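Local structure of L-serine ammonia-lyase (Rhizomucor miehei CAU432, 5C3U) at residues 70-75 / 93-98; 97-102 / 127-132. The protein belongs to the pyridoxal-phosphate-dependent enzyme family and holds pyridoxal-5'-phosphate in a pocket of its alpha/beta fold. One frame throughout, in Å; residues are numbered along the deposited sequence.

Contact 1 of 2, residues 70-75 / 93-98; sequences NIQFVC and GVEAII
The ring of F73 overlaps the side chain of V94, whose CG1 comes obliquely to CD2 at a tight 3.4 Å and also borders CE2. The two side chains cross at about a right angle. I71 CD1 sits over one ring face, displaced toward the rim, while I71 CG1 meets V94 CG2 at 3.9 Å. This apolar cluster is covered by helix 52-67, through V64, A63 and C60.

Beyond it, strands 72-75 and 95-100 run parallel as the two strands of a beta-alpha-beta unit linked by helix 79-92. F73 turns both its N and its O to the neighbouring strand: N donates to E95 O (2.8 Å), and O accepts from I97 N in a nearly straight bond of 172°. C75 N then reaches I97 O at 3.0 Å.

Small A96 and C75, with I98, line the face that helix 79-92 covers. On the other face V74 and I97 lie side by side. I97 has CG1 beside the backbone N (chi1 -61°), and its CD1 reaches Q72 CB, and V74 CG2 at 4.0 Å. Q72 and E95 also lie alongside each other at the more open end, with Q72 CG against E95 CB and the carboxylate oxygen OE1 (3.8 Å from CG); there E95 N donates to a water at 3.0 Å. The chemistry thus implies a largely buried pair of strands held by backbone hydrogen bonds, whose apolar faces give way to polar, hydrated groups where the strands begin.

Contact 2 of 2, residues 97-102 / 127-132; sequences IIVVPK and TAAEVH
V99 turns its side chain toward A129 and H132, joining strand 95-100 to helix 126-134 in the layered alpha/beta arrangement of a parallel sheet flanked by helices. The helix runs roughly antiparallel to the strand, with 148° between their directions, and the axes approach to 7.4 Å.

Such closeness suits alanine: A129 presents a lone methyl to the strand, and its CA lies 5.5 Å from the CA of V100. The valine, beta-branched and at home in a strand, does most of the touching from the other side. Its CG1 stands anti to the backbone N (chi1 -176°), and that branch lies 4.0 Å from A129 CB and 3.7 Å from A129 O. V99 CG1 also approaches the imidazole of H132 at its edge, near the ring plane, 4.1 Å from CD2. One helical turn thus offers V99 a methyl, a carbonyl oxygen and a ring edge. H132 also stacks on Y122, a residue that V99 touches too.

Further along the chain, P101, the first residue past the strand, brings its ring carbon CD to A129 CB, also at 4.0 Å. V100, by contrast, directs its side chain away from the segment 127-132, and it meets V82 of helix 79-92 and L119 of the next strand. The contact is purely van der Waals, and the one polar atom it buries without a partner in the model is V99 O, which has the methyl carbon A129 CB 3.8 Å away.

Overall arrangement
Both contacts are largely buried and share strand 95-100, with I97 and I98 common to their ranges. Contact 1 binds that strand edgewise to its sheet neighbour, so backbone hydrogen bonds dominate; contact 2 lays helix 126-134 against a sheet face, so van der Waals contact replaces hydrogen bonding, although the backbone oxygens of V99 and A129 also lie in the interface. Contact 1 starts at a partly solvated edge among Q72, V94 and E95, whereas no touching residue of contact 2 is fully exposed. They join where C75 O probably accepts a hydrogen bond from V99 N, which carries the strand pairing of the first up to the valine that packs in the second. Their centres are 14 Å apart.

Contact 1 of 2, residues 70-75 / 93-98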
loop_
_atom_site.group_PDB
_atom_site.type_symbol
_atom_site.label_atom_id
_atom_site.label_comp_id
_atom_site.label_asym_id
_atom_site.label_seq_id
_atom_site.Cartn_x
_atom_site.Cartn_y
_atom_site.Cartn_z
ATOM N N ASN A 70 22.743 -5.611 -16.312
ATOM C CA ASN A 70 23.191 -6.995 -16.073
ATOM C C ASN A 70 22.849 -7.511 -14.683
ATOM O O ASN A 70 23.224 -8.629 -14.309
ATOM C CB ASN A 70 24.705 -7.111 -16.312
ATOM C CG ASN A 70 25.071 -6.956 -17.769
ATOM O OD1 ASN A 70 24.324 -7.382 -18.644
ATOM N ND2 ASN A 70 26.220 -6.331 -18.037
ATOM N N ILE A 71 22.144 -6.690 -13.911
ATOM C CA ILE A 71 21.743 -7.079 -12.565
ATOM C C ILE A 71 20.574 -8.050 -12.612
ATOM O O ILE A 71 19.972 -8.276 -13.665
ATOM C CB ILE A 71 21.343 -5.854 -11.725
ATOM C CG1 ILE A 71 20.235 -5.052 -12.448
ATOM C CG2 ILE A 71 22.578 -5.018 -11.416
ATOM C CD1 ILE A 71 19.546 -4.026 -11.574
ATOM N N GLN A 72 20.274 -8.649 -11.463
ATOM C CA GLN A 72 19.054 -9.428 -11.317
ATOM C C GLN A 72 18.292 -8.778 -10.193
ATOM O O GLN A 72 18.883 -8.505 -9.145
ATOM C CB GLN A 72 19.348 -10.885 -10.940
ATOM C CG GLN A 72 20.199 -11.652 -11.942
ATOM C CD GLN A 72 21.681 -11.547 -11.637
ATOM O OE1 GLN A 72 22.089 -11.597 -10.476
ATOM N NE2 GLN A 72 22.498 -11.391 -12.679
ATOM N N PHE A 73 16.999 -8.505 -10.387
ATOM C CA PHE A 73 16.207 -8.096 -9.228
ATOM C C PHE A 73 15.696 -9.364 -8.554
ATOM O O PHE A 73 15.320 -10.296 -9.229
ATOM C CB PHE A 73 15.008 -7.236 -9.638
ATOM C CG PHE A 73 15.358 -5.826 -10.036
ATOM C CD1 PHE A 73 15.927 -4.947 -9.114
ATOM C CD2 PHE A 73 15.044 -5.349 -11.290
ATOM C CE1 PHE A 73 16.223 -3.632 -9.469
ATOM C CE2 PHE A 73 15.339 -4.031 -11.654
ATOM C CZ PHE A 73 15.938 -3.181 -10.742
ATOM N N VAL A 74 15.698 -9.397 -7.228
ATOM C CA VAL A 74 15.228 -10.573 -6.493
ATOM C C VAL A 74 14.160 -10.071 -5.530
ATOM O O VAL A 74 14.361 -9.062 -4.837
ATOM C CB VAL A 74 16.389 -11.246 -5.709
ATOM C CG1 VAL A 74 15.888 -12.453 -4.915
ATOM C CG2 VAL A 74 17.512 -11.656 -6.672
ATOM N N CYS A 75 13.025 -10.757 -5.471
ATOM C CA CYS A 75 11.965 -10.311 -4.578
ATOM C C CYS A 75 11.047 -11.439 -4.157
ATOM O O CYS A 75 10.614 -12.226 -4.995
ATOM C CB CYS A 75 11.152 -9.186 -5.240
ATOM S SG CYS A 75 10.057 -8.321 -4.088
ATOM N N GLY A 93 14.383 -4.025 -19.024
ATOM C CA GLY A 93 15.215 -5.043 -19.682
ATOM C C GLY A 93 16.188 -5.775 -18.760
ATOM O O GLY A 93 17.346 -6.014 -19.128
ATOM N N VAL A 94 15.723 -6.137 -17.563
ATOM C CA VAL A 94 16.567 -6.715 -16.527
ATOM C C VAL A 94 15.971 -8.049 -16.095
ATOM O O VAL A 94 14.752 -8.229 -16.153
ATOM C CB VAL A 94 16.706 -5.717 -15.344
ATOM C CG1 VAL A 94 16.780 -6.417 -14.012
ATOM C CG2 VAL A 94 17.901 -4.802 -15.568
ATOM N N GLU A 95 16.826 -8.988 -15.702
ATOM C CA GLU A 95 16.382 -10.258 -15.104
ATOM C C GLU A 95 15.688 -10.088 -13.746
ATOM O O GLU A 95 16.128 -9.303 -12.903
ATOM C CB GLU A 95 17.596 -11.171 -14.923
ATOM C CG GLU A 95 17.328 -12.658 -15.012
ATOM C CD GLU A 95 18.441 -13.382 -15.757
ATOM O OE1 GLU A 95 19.629 -13.185 -15.411
ATOM O OE2 GLU A 95 18.130 -14.132 -16.707
ATOM N N ALA A 96 14.618 -10.839 -13.518
ATOM C CA ALA A 96 13.978 -10.824 -12.190
ATOM C C ALA A 96 13.786 -12.257 -11.705
ATOM O O ALA A 96 13.409 -13.158 -12.485
ATOM C CB ALA A 96 12.649 -10.082 -12.220
ATOM N N ILE A 97 14.114 -12.470 -10.438
ATOM C CA ILE A 97 13.908 -13.742 -9.767
ATOM C C ILE A 97 12.847 -13.474 -8.692
ATOM O O ILE A 97 13.083 -12.705 -7.744
ATOM C CB ILE A 97 15.224 -14.268 -9.113
ATOM C CG1 ILE A 97 16.308 -14.497 -10.178
ATOM C CG2 ILE A 97 14.959 -15.524 -8.285
ATOM C CD1 ILE A 97 17.714 -14.219 -9.679
ATOM N N ILE A 98 11.704 -14.132 -8.825
ATOM C CA ILE A 98 10.566 -13.834 -7.975
ATOM C C ILE A 98 10.136 -15.078 -7.188
ATOM O O ILE A 98 9.930 -16.126 -7.781
ATOM C CB ILE A 98 9.375 -13.301 -8.818
ATOM C CG1 ILE A 98 9.744 -11.983 -9.519
ATOM C CG2 ILE A 98 8.124 -13.163 -7.955
ATOM C CD1 ILE A 98 10.209 -10.866 -8.596
HETATM O O HOH W 1 19.775 -8.718 -16.148
#

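Contact 2 of 2, residues 97-102 / 127-132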
loop_
_atom_site.group_PDB
_atom_site.type_symbol
_atom_site.label_atom_id
_atom_site.label_comp_id
_atom_site.label_asym_id
_atom_site.label_seq_id
_atom_site.Cartn_x
_atom_site.Cartn_y
_atom_site.Cartn_z
ATOM N N ILE A 97 14.114 -12.470 -10.438
ATOM C CA ILE A 97 13.908 -13.742 -9.767
ATOM C C ILE A 97 12.847 -13.474 -8.692
ATOM O O ILE A 97 13.083 -12.705 -7.744
ATOM C CB ILE A 97 15.224 -14.268 -9.113
ATOM C CG1 ILE A 97 16.308 -14.497 -10.178
ATOM C CG2 ILE A 97 14.959 -15.524 -8.285
ATOM C CD1 ILE A 97 17.714 -14.219 -9.679
ATOM N N ILE A 98 11.704 -14.132 -8.825
ATOM C CA ILE A 98 10.566 -13.834 -7.975
ATOM C C ILE A 98 10.136 -15.078 -7.188
ATOM O O ILE A 98 9.930 -16.126 -7.781
ATOM C CB ILE A 98 9.375 -13.301 -8.818
ATOM C CG1 ILE A 98 9.744 -11.983 -9.519
ATOM C CG2 ILE A 98 8.124 -13.163 -7.955
ATOM C CD1 ILE A 98 10.209 -10.866 -8.596
ATOM N N VAL A 99 10.022 -14.960 -5.864
ATOM C CA VAL A 99 9.501 -16.073 -5.050
ATOM C C VAL A 99 8.102 -15.729 -4.508
ATOM O O VAL A 99 7.876 -14.638 -3.933
ATOM C CB VAL A 99 10.455 -16.417 -3.872
ATOM C CG1 VAL A 99 9.959 -17.630 -3.083
ATOM C CG2 VAL A 99 11.860 -16.680 -4.399
ATOM N N VAL A 100 7.176 -16.675 -4.637
ATOM C CA VAL A 100 5.829 -16.483 -4.075
ATOM C C VAL A 100 5.471 -17.744 -3.268
ATOM O O VAL A 100 6.076 -18.799 -3.512
ATOM C CB VAL A 100 4.795 -16.202 -5.176
ATOM C CG1 VAL A 100 5.220 -15.009 -6.061
ATOM C CG2 VAL A 100 4.556 -17.443 -6.026
ATOM N N PRO A 101 4.558 -17.625 -2.269
ATOM C CA PRO A 101 4.210 -18.783 -1.442
ATOM C C PRO A 101 3.615 -19.891 -2.278
ATOM O O PRO A 101 3.053 -19.631 -3.354
ATOM C CB PRO A 101 3.149 -18.236 -0.475
ATOM C CG PRO A 101 3.417 -16.772 -0.394
ATOM C CD PRO A 101 3.954 -16.383 -1.749
ATOM N N LYS A 102 3.748 -21.119 -1.777
ATOM C CA LYS A 102 3.296 -22.319 -2.485
ATOM C C LYS A 102 1.881 -22.225 -3.048
ATOM O O LYS A 102 1.631 -22.730 -4.138
ATOM C CB LYS A 102 3.425 -23.554 -1.580
ATOM N N THR A 127 6.049 -14.056 4.389
ATOM C CA THR A 127 7.262 -13.951 5.203
ATOM C C THR A 127 8.282 -15.049 4.818
ATOM O O THR A 127 9.486 -14.785 4.667
ATOM C CB THR A 127 6.899 -14.025 6.696
ATOM O OG1 THR A 127 5.886 -13.054 6.969
ATOM C CG2 THR A 127 8.102 -13.734 7.536
ATOM N N ALA A 128 7.798 -16.278 4.630
ATOM C CA ALA A 128 8.679 -17.375 4.255
ATOM C C ALA A 128 9.213 -17.199 2.827
ATOM O O ALA A 128 10.360 -17.535 2.561
ATOM C CB ALA A 128 7.979 -18.707 4.388
ATOM N N ALA A 129 8.374 -16.693 1.925
ATOM C CA ALA A 129 8.814 -16.390 0.537
ATOM C C ALA A 129 9.961 -15.386 0.555
ATOM O O ALA A 129 10.972 -15.570 -0.143
ATOM C CB ALA A 129 7.654 -15.863 -0.306
ATOM N N GLU A 130 9.810 -14.344 1.375
ATOM C CA GLU A 130 10.841 -13.331 1.533
ATOM C C GLU A 130 12.143 -13.922 2.072
ATOM O O GLU A 130 13.222 -13.565 1.602
ATOM C CB GLU A 130 10.377 -12.180 2.434
ATOM C CG GLU A 130 11.418 -11.070 2.565
ATOM C CD GLU A 130 11.061 -10.002 3.581
ATOM O OE1 GLU A 130 9.940 -10.033 4.145
ATOM O OE2 GLU A 130 11.922 -9.126 3.821
ATOM N N VAL A 131 12.026 -14.782 3.089
ATOM C CA VAL A 131 13.200 -15.389 3.724
ATOM C C VAL A 131 13.963 -16.205 2.692
ATOM O O VAL A 131 15.179 -16.073 2.579
ATOM C CB VAL A 131 12.837 -16.211 4.988
ATOM C CG1 VAL A 131 13.943 -17.204 5.346
ATOM C CG2 VAL A 131 12.560 -15.276 6.167
ATOM N N HIS A 132 13.235 -16.989 1.904
ATOM C CA HIS A 132 13.815 -17.779 0.834
ATOM C C HIS A 132 14.413 -16.923 -0.254
ATOM O O HIS A 132 15.571 -17.118 -0.640
ATOM C CB HIS A 132 12.777 -18.707 0.243
ATOM C CG HIS A 132 13.354 -19.743 -0.679
ATOM N ND1 HIS A 132 14.163 -20.732 -0.242
ATOM C CD2 HIS A 132 13.215 -19.922 -2.049
ATOM C CE1 HIS A 132 14.526 -21.502 -1.286
ATOM N NE2 HIS A 132 13.940 -21.011 -2.389
#